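Long-range contact in MaoC family protein (Mycobacterium tuberculosis H37Rv, PDB 3KHP), which probably dehydrates (3R)-3-hydroxyacyl thioesters to enoyl thioesters: residues 253-266 with 298-310. Sequence-based numbering, arbitrary orientation.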
loop_
_atom_site.group_PDB
_atom_site.type_symbol
_atom_site.label_atom_id
_atom_site.label_comp_id
_atom_site.label_asym_id
_atom_site.label_seq_id
_atom_site.Cartn_x
_atom_site.Cartn_y
_atom_site.Cartn_z
ATOM N N ASN A 253 9.868 9.802 -19.808
ATOM C CA ASN A 253 11.172 9.727 -20.453
ATOM C C ASN A 253 11.891 8.392 -20.344
ATOM O O ASN A 253 12.956 8.257 -20.936
ATOM C CB ASN A 253 12.129 10.803 -19.927
ATOM C CG ASN A 253 11.792 12.189 -20.441
ATOM O OD1 ASN A 253 10.890 12.371 -21.284
ATOM N ND2 ASN A 253 12.506 13.185 -19.923
ATOM N N ILE A 254 11.361 7.443 -19.565
ATOM C CA ILE A 254 11.911 6.070 -19.604
ATOM C C ILE A 254 11.066 5.196 -20.511
ATOM O O ILE A 254 9.881 5.002 -20.284
ATOM C CB ILE A 254 12.045 5.393 -18.230
ATOM C CG1 ILE A 254 12.768 6.307 -17.215
ATOM C CG2 ILE A 254 12.855 4.079 -18.368
ATOM C CD1 ILE A 254 14.150 6.727 -17.593
ATOM N N THR A 255 11.701 4.676 -21.554
ATOM C CA THR A 255 11.019 3.901 -22.597
ATOM C C THR A 255 11.006 2.389 -22.289
ATOM O O THR A 255 9.948 1.744 -22.347
ATOM C CB THR A 255 11.691 4.165 -23.946
ATOM O OG1 THR A 255 11.548 5.558 -24.247
ATOM C CG2 THR A 255 11.011 3.365 -25.067
ATOM N N SER A 256 12.164 1.828 -21.971
ATOM C CA SER A 256 12.239 0.407 -21.650
ATOM C C SER A 256 13.182 0.183 -20.478
ATOM O O SER A 256 14.138 0.916 -20.342
ATOM C CB SER A 256 12.751 -0.396 -22.863
ATOM O OG SER A 256 14.096 -0.003 -23.199
ATOM N N ILE A 257 12.933 -0.878 -19.712
ATOM C CA ILE A 257 13.817 -1.347 -18.638
ATOM C C ILE A 257 13.797 -2.883 -18.586
ATOM O O ILE A 257 12.739 -3.480 -18.575
ATOM C CB ILE A 257 13.317 -0.903 -17.248
ATOM C CG1 ILE A 257 13.124 0.617 -17.178
ATOM C CG2 ILE A 257 14.256 -1.404 -16.135
ATOM C CD1 ILE A 257 12.245 1.068 -15.973
ATOM N N ALA A 258 14.962 -3.499 -18.487
ATOM C CA ALA A 258 15.083 -4.932 -18.402
ATOM C C ALA A 258 16.122 -5.244 -17.379
ATOM O O ALA A 258 17.155 -4.545 -17.299
ATOM C CB ALA A 258 15.522 -5.579 -19.824
ATOM N N ALA A 259 15.886 -6.298 -16.603
ATOM C CA ALA A 259 16.901 -6.760 -15.684
ATOM C C ALA A 259 16.712 -8.233 -15.313
ATOM O O ALA A 259 15.615 -8.768 -15.426
ATOM C CB ALA A 259 16.926 -5.894 -14.440
ATOM N N ARG A 260 17.799 -8.834 -14.858
ATOM C CA ARG A 260 17.837 -10.203 -14.368
ATOM C C ARG A 260 17.892 -10.258 -12.836
ATOM O O ARG A 260 18.707 -9.591 -12.239
ATOM C CB ARG A 260 19.058 -10.917 -14.941
ATOM C CG ARG A 260 19.118 -12.421 -14.620
ATOM C CD ARG A 260 20.011 -13.178 -15.631
ATOM N NE ARG A 260 21.376 -12.674 -15.656
ATOM C CZ ARG A 260 22.365 -13.057 -14.844
ATOM N NH1 ARG A 260 22.167 -13.955 -13.895
ATOM N NH2 ARG A 260 23.576 -12.534 -14.989
ATOM N N PHE A 261 17.024 -11.059 -12.217
ATOM C CA PHE A 261 16.981 -11.203 -10.772
ATOM C C PHE A 261 17.971 -12.236 -10.285
ATOM O O PHE A 261 17.774 -13.424 -10.532
ATOM C CB PHE A 261 15.572 -11.600 -10.329
ATOM C CG PHE A 261 14.536 -10.611 -10.733
ATOM C CD1 PHE A 261 14.256 -9.525 -9.928
ATOM C CD2 PHE A 261 13.884 -10.735 -11.932
ATOM C CE1 PHE A 261 13.326 -8.610 -10.299
ATOM C CE2 PHE A 261 12.935 -9.820 -12.315
ATOM C CZ PHE A 261 12.660 -8.747 -11.506
ATOM N N THR A 262 19.015 -11.800 -9.569
ATOM C CA THR A 262 20.126 -12.690 -9.252
ATOM C C THR A 262 20.085 -13.222 -7.837
ATOM O O THR A 262 20.399 -14.385 -7.594
ATOM C CB THR A 262 21.497 -12.004 -9.475
ATOM O OG1 THR A 262 21.482 -10.647 -8.978
ATOM C CG2 THR A 262 21.893 -12.035 -10.978
ATOM N N LYS A 263 19.750 -12.351 -6.891
ATOM C CA LYS A 263 19.665 -12.719 -5.489
ATOM C C LYS A 263 18.528 -11.999 -4.767
ATOM O O LYS A 263 18.051 -10.955 -5.200
ATOM C CB LYS A 263 20.976 -12.434 -4.803
ATOM C CG LYS A 263 22.091 -13.326 -5.286
ATOM C CD LYS A 263 23.300 -13.159 -4.417
ATOM C CE LYS A 263 24.418 -14.140 -4.801
ATOM N NZ LYS A 263 25.647 -13.791 -3.979
ATOM N N PRO A 264 18.044 -12.597 -3.683
ATOM C CA PRO A 264 16.921 -11.997 -2.990
ATOM C C PRO A 264 17.296 -10.755 -2.193
ATOM O O PRO A 264 18.459 -10.562 -1.844
ATOM C CB PRO A 264 16.429 -13.114 -2.059
ATOM C CG PRO A 264 17.353 -14.244 -2.232
ATOM C CD PRO A 264 18.498 -13.847 -3.052
ATOM N N VAL A 265 16.287 -9.939 -1.912
ATOM C CA VAL A 265 16.435 -8.754 -1.082
ATOM C C VAL A 265 15.586 -8.904 0.157
ATOM O O VAL A 265 14.474 -9.482 0.113
ATOM C CB VAL A 265 16.002 -7.483 -1.864
ATOM C CG1 VAL A 265 15.864 -6.284 -0.924
ATOM C CG2 VAL A 265 16.987 -7.192 -2.987
ATOM N N PHE A 266 16.051 -8.376 1.279
ATOM C CA PHE A 266 15.161 -8.361 2.441
ATOM C C PHE A 266 14.615 -6.968 2.666
ATOM O O PHE A 266 15.334 -6.006 2.474
ATOM C CB PHE A 266 15.901 -8.911 3.665
ATOM C CG PHE A 266 16.357 -10.313 3.472
ATOM C CD1 PHE A 266 15.514 -11.381 3.800
ATOM C CD2 PHE A 266 17.610 -10.590 2.930
ATOM C CE1 PHE A 266 15.940 -12.706 3.613
ATOM C CE2 PHE A 266 18.030 -11.919 2.748
ATOM C CZ PHE A 266 17.183 -12.969 3.089
ATOM N N ARG A 298 26.328 -7.457 -2.735
ATOM C CA ARG A 298 25.521 -8.541 -3.271
ATOM C C ARG A 298 24.791 -7.946 -4.467
ATOM O O ARG A 298 24.038 -6.971 -4.316
ATOM C CB ARG A 298 24.518 -9.007 -2.192
ATOM C CG ARG A 298 23.700 -10.205 -2.539
ATOM C CD ARG A 298 22.326 -10.264 -1.848
ATOM N NE ARG A 298 22.453 -9.826 -0.492
ATOM C CZ ARG A 298 21.486 -9.316 0.261
ATOM N NH1 ARG A 298 20.235 -9.230 -0.151
ATOM N NH2 ARG A 298 21.794 -8.920 1.476
ATOM N N VAL A 299 25.017 -8.485 -5.663
ATOM C CA VAL A 299 24.283 -7.986 -6.805
ATOM C C VAL A 299 22.899 -8.603 -6.756
ATOM O O VAL A 299 22.789 -9.816 -6.631
ATOM C CB VAL A 299 24.978 -8.337 -8.098
ATOM C CG1 VAL A 299 24.144 -7.895 -9.243
ATOM C CG2 VAL A 299 26.358 -7.684 -8.144
ATOM N N VAL A 300 21.845 -7.800 -6.820
ATOM C CA VAL A 300 20.468 -8.365 -6.800
ATOM C C VAL A 300 19.727 -8.213 -8.104
ATOM O O VAL A 300 18.841 -9.011 -8.396
ATOM C CB VAL A 300 19.645 -7.817 -5.621
ATOM C CG1 VAL A 300 20.300 -8.208 -4.328
ATOM C CG2 VAL A 300 19.489 -6.291 -5.681
ATOM N N LEU A 301 20.071 -7.184 -8.890
ATOM C CA LEU A 301 19.621 -7.040 -10.285
ATOM C C LEU A 301 20.851 -6.868 -11.140
ATOM O O LEU A 301 21.707 -6.021 -10.856
ATOM C CB LEU A 301 18.730 -5.818 -10.538
ATOM C CG LEU A 301 17.397 -5.669 -9.809
ATOM C CD1 LEU A 301 16.750 -4.325 -10.223
ATOM C CD2 LEU A 301 16.455 -6.874 -10.084
ATOM N N ASP A 302 20.929 -7.657 -12.196
ATOM C CA ASP A 302 22.076 -7.668 -13.060
ATOM C C ASP A 302 21.552 -7.515 -14.468
ATOM O O ASP A 302 20.340 -7.587 -14.714
ATOM C CB ASP A 302 22.868 -8.969 -12.898
ATOM C CG ASP A 302 24.390 -8.799 -13.161
ATOM O OD1 ASP A 302 24.786 -7.882 -13.891
ATOM O OD2 ASP A 302 25.193 -9.620 -12.666
ATOM N N ASP A 303 22.493 -7.290 -15.372
ATOM C CA ASP A 303 22.215 -7.143 -16.779
ATOM C C ASP A 303 21.135 -6.122 -17.063
ATOM O O ASP A 303 20.335 -6.286 -17.972
ATOM C CB ASP A 303 21.867 -8.496 -17.377
ATOM C CG ASP A 303 22.997 -9.520 -17.204
ATOM O OD1 ASP A 303 24.201 -9.172 -17.246
ATOM O OD2 ASP A 303 22.666 -10.691 -17.041
ATOM N N GLY A 304 21.142 -5.033 -16.316
ATOM C CA GLY A 304 20.155 -3.976 -16.515
ATOM C C GLY A 304 20.411 -3.208 -17.786
ATOM O O GLY A 304 21.548 -2.894 -18.089
ATOM N N ALA A 305 19.342 -2.901 -18.514
ATOM C CA ALA A 305 19.412 -2.192 -19.783
ATOM C C ALA A 305 18.264 -1.213 -19.814
ATOM O O ALA A 305 17.143 -1.561 -19.433
ATOM C CB ALA A 305 19.300 -3.192 -20.958
ATOM N N VAL A 306 18.531 0.012 -20.241
ATOM C CA VAL A 306 17.539 1.057 -20.180
ATOM C C VAL A 306 17.567 1.819 -21.470
ATOM O O VAL A 306 18.628 2.150 -21.974
ATOM C CB VAL A 306 17.836 2.127 -19.069
ATOM C CG1 VAL A 306 16.575 2.882 -18.728
ATOM C CG2 VAL A 306 18.406 1.542 -17.864
ATOM N N GLU A 307 16.399 2.133 -21.979
ATOM C CA GLU A 307 16.270 3.076 -23.073
ATOM C C GLU A 307 15.491 4.264 -22.533
ATOM O O GLU A 307 14.531 4.100 -21.775
ATOM C CB GLU A 307 15.557 2.451 -24.272
ATOM C CG GLU A 307 16.344 1.308 -24.896
ATOM C CD GLU A 307 15.563 0.511 -25.910
ATOM O OE1 GLU A 307 14.707 1.072 -26.618
ATOM O OE2 GLU A 307 15.801 -0.706 -25.987
ATOM N N TYR A 308 15.941 5.455 -22.898
ATOM C CA TYR A 308 15.336 6.687 -22.389
ATOM C C TYR A 308 15.491 7.855 -23.381
ATOM O O TYR A 308 16.368 7.843 -24.254
ATOM C CB TYR A 308 15.926 7.029 -21.020
ATOM C CG TYR A 308 17.359 7.457 -21.060
ATOM C CD1 TYR A 308 17.693 8.812 -21.008
ATOM C CD2 TYR A 308 18.391 6.541 -21.154
ATOM C CE1 TYR A 308 18.996 9.234 -21.037
ATOM C CE2 TYR A 308 19.714 6.961 -21.195
ATOM C CZ TYR A 308 20.001 8.324 -21.139
ATOM O OH TYR A 308 21.307 8.801 -21.146
ATOM N N VAL A 309 14.586 8.823 -23.255
ATOM C CA VAL A 309 14.596 10.023 -24.064
ATOM C C VAL A 309 15.371 11.092 -23.323
ATOM O O VAL A 309 15.039 11.393 -22.164
ATOM C CB VAL A 309 13.188 10.555 -24.267
ATOM C CG1 VAL A 309 13.246 11.948 -24.882
ATOM C CG2 VAL A 309 12.372 9.603 -25.129
ATOM N N ALA A 310 16.401 11.656 -23.968
ATOM C CA ALA A 310 17.141 12.818 -23.399
ATOM C C ALA A 310 16.277 14.086 -23.338
ATOM O O ALA A 310 16.216 14.749 -22.295
ATOM C CB ALA A 310 18.422 13.106 -24.210
HETATM O O HOH W 1 15.651 12.347 -19.849
HETATM O O HOH W 2 15.674 -1.645 -21.809
HETATM O O HOH W 3 16.322 -9.811 -6.883
HETATM O O HOH W 4 26.127 -11.276 -6.168
#
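Strands 254-261 and 304-308 run antiparallel, their axes 4.6 Å apart at the nearest point and 167° between directions, with backbone pairs S256-E307 and A258-A305 tying neighbours in a continuous antiparallel sheet; beyond the break at D303 the pairing resumes at R260-D302. The ladder is twice interrupted. In the classic bulge at T255 and S256, both amides reach E307 O from the same face of its carbonyl plane, T255 N at 2.9 Å; a second one-residue slip lies between A258 and R260, where D303 bends the partner chain. R260 closes this corner. Its chain, bent at chi3 (59°), brings the guanidinium side-on to D303, so that NE and NH2 share the single oxygen OD2. OD2 lies in the guanidinium plane, 2.7 Å from NE; guanidinium and carboxylate planes are 42° apart. D302 lends its CB to one face of the guanidinium, and its OD1 accepts the D303 amide, within the chain where it changes direction. Beyond the corner, T262 OG1 donates to V299 O (2.8 Å) from above the carbonyl plane, and R298 NH1 reaches P264 O in the plane of that carbonyl (2.8 Å); R298 NH2 also salt-bridges E269. On the apolar face, L301 CD2 comes 3.4 Å from CD1 of F261, the two side chains lying side by side, while I254 CG2 touches V306 CG1 (3.9 Å). I254 and L301 pack against helix 231-245, while V306 meets F285 of strand 282-289, consistent with the hot-dog fold of MaoC-like domains, in which a sheet wraps a central helix. I254, I257, F261, L301 and V306 thus share one face, with S256, R260, D302 and E307 on the other, whereas the paired R260 and D303 charges probably offset one another and hold the corner where the ladder slips.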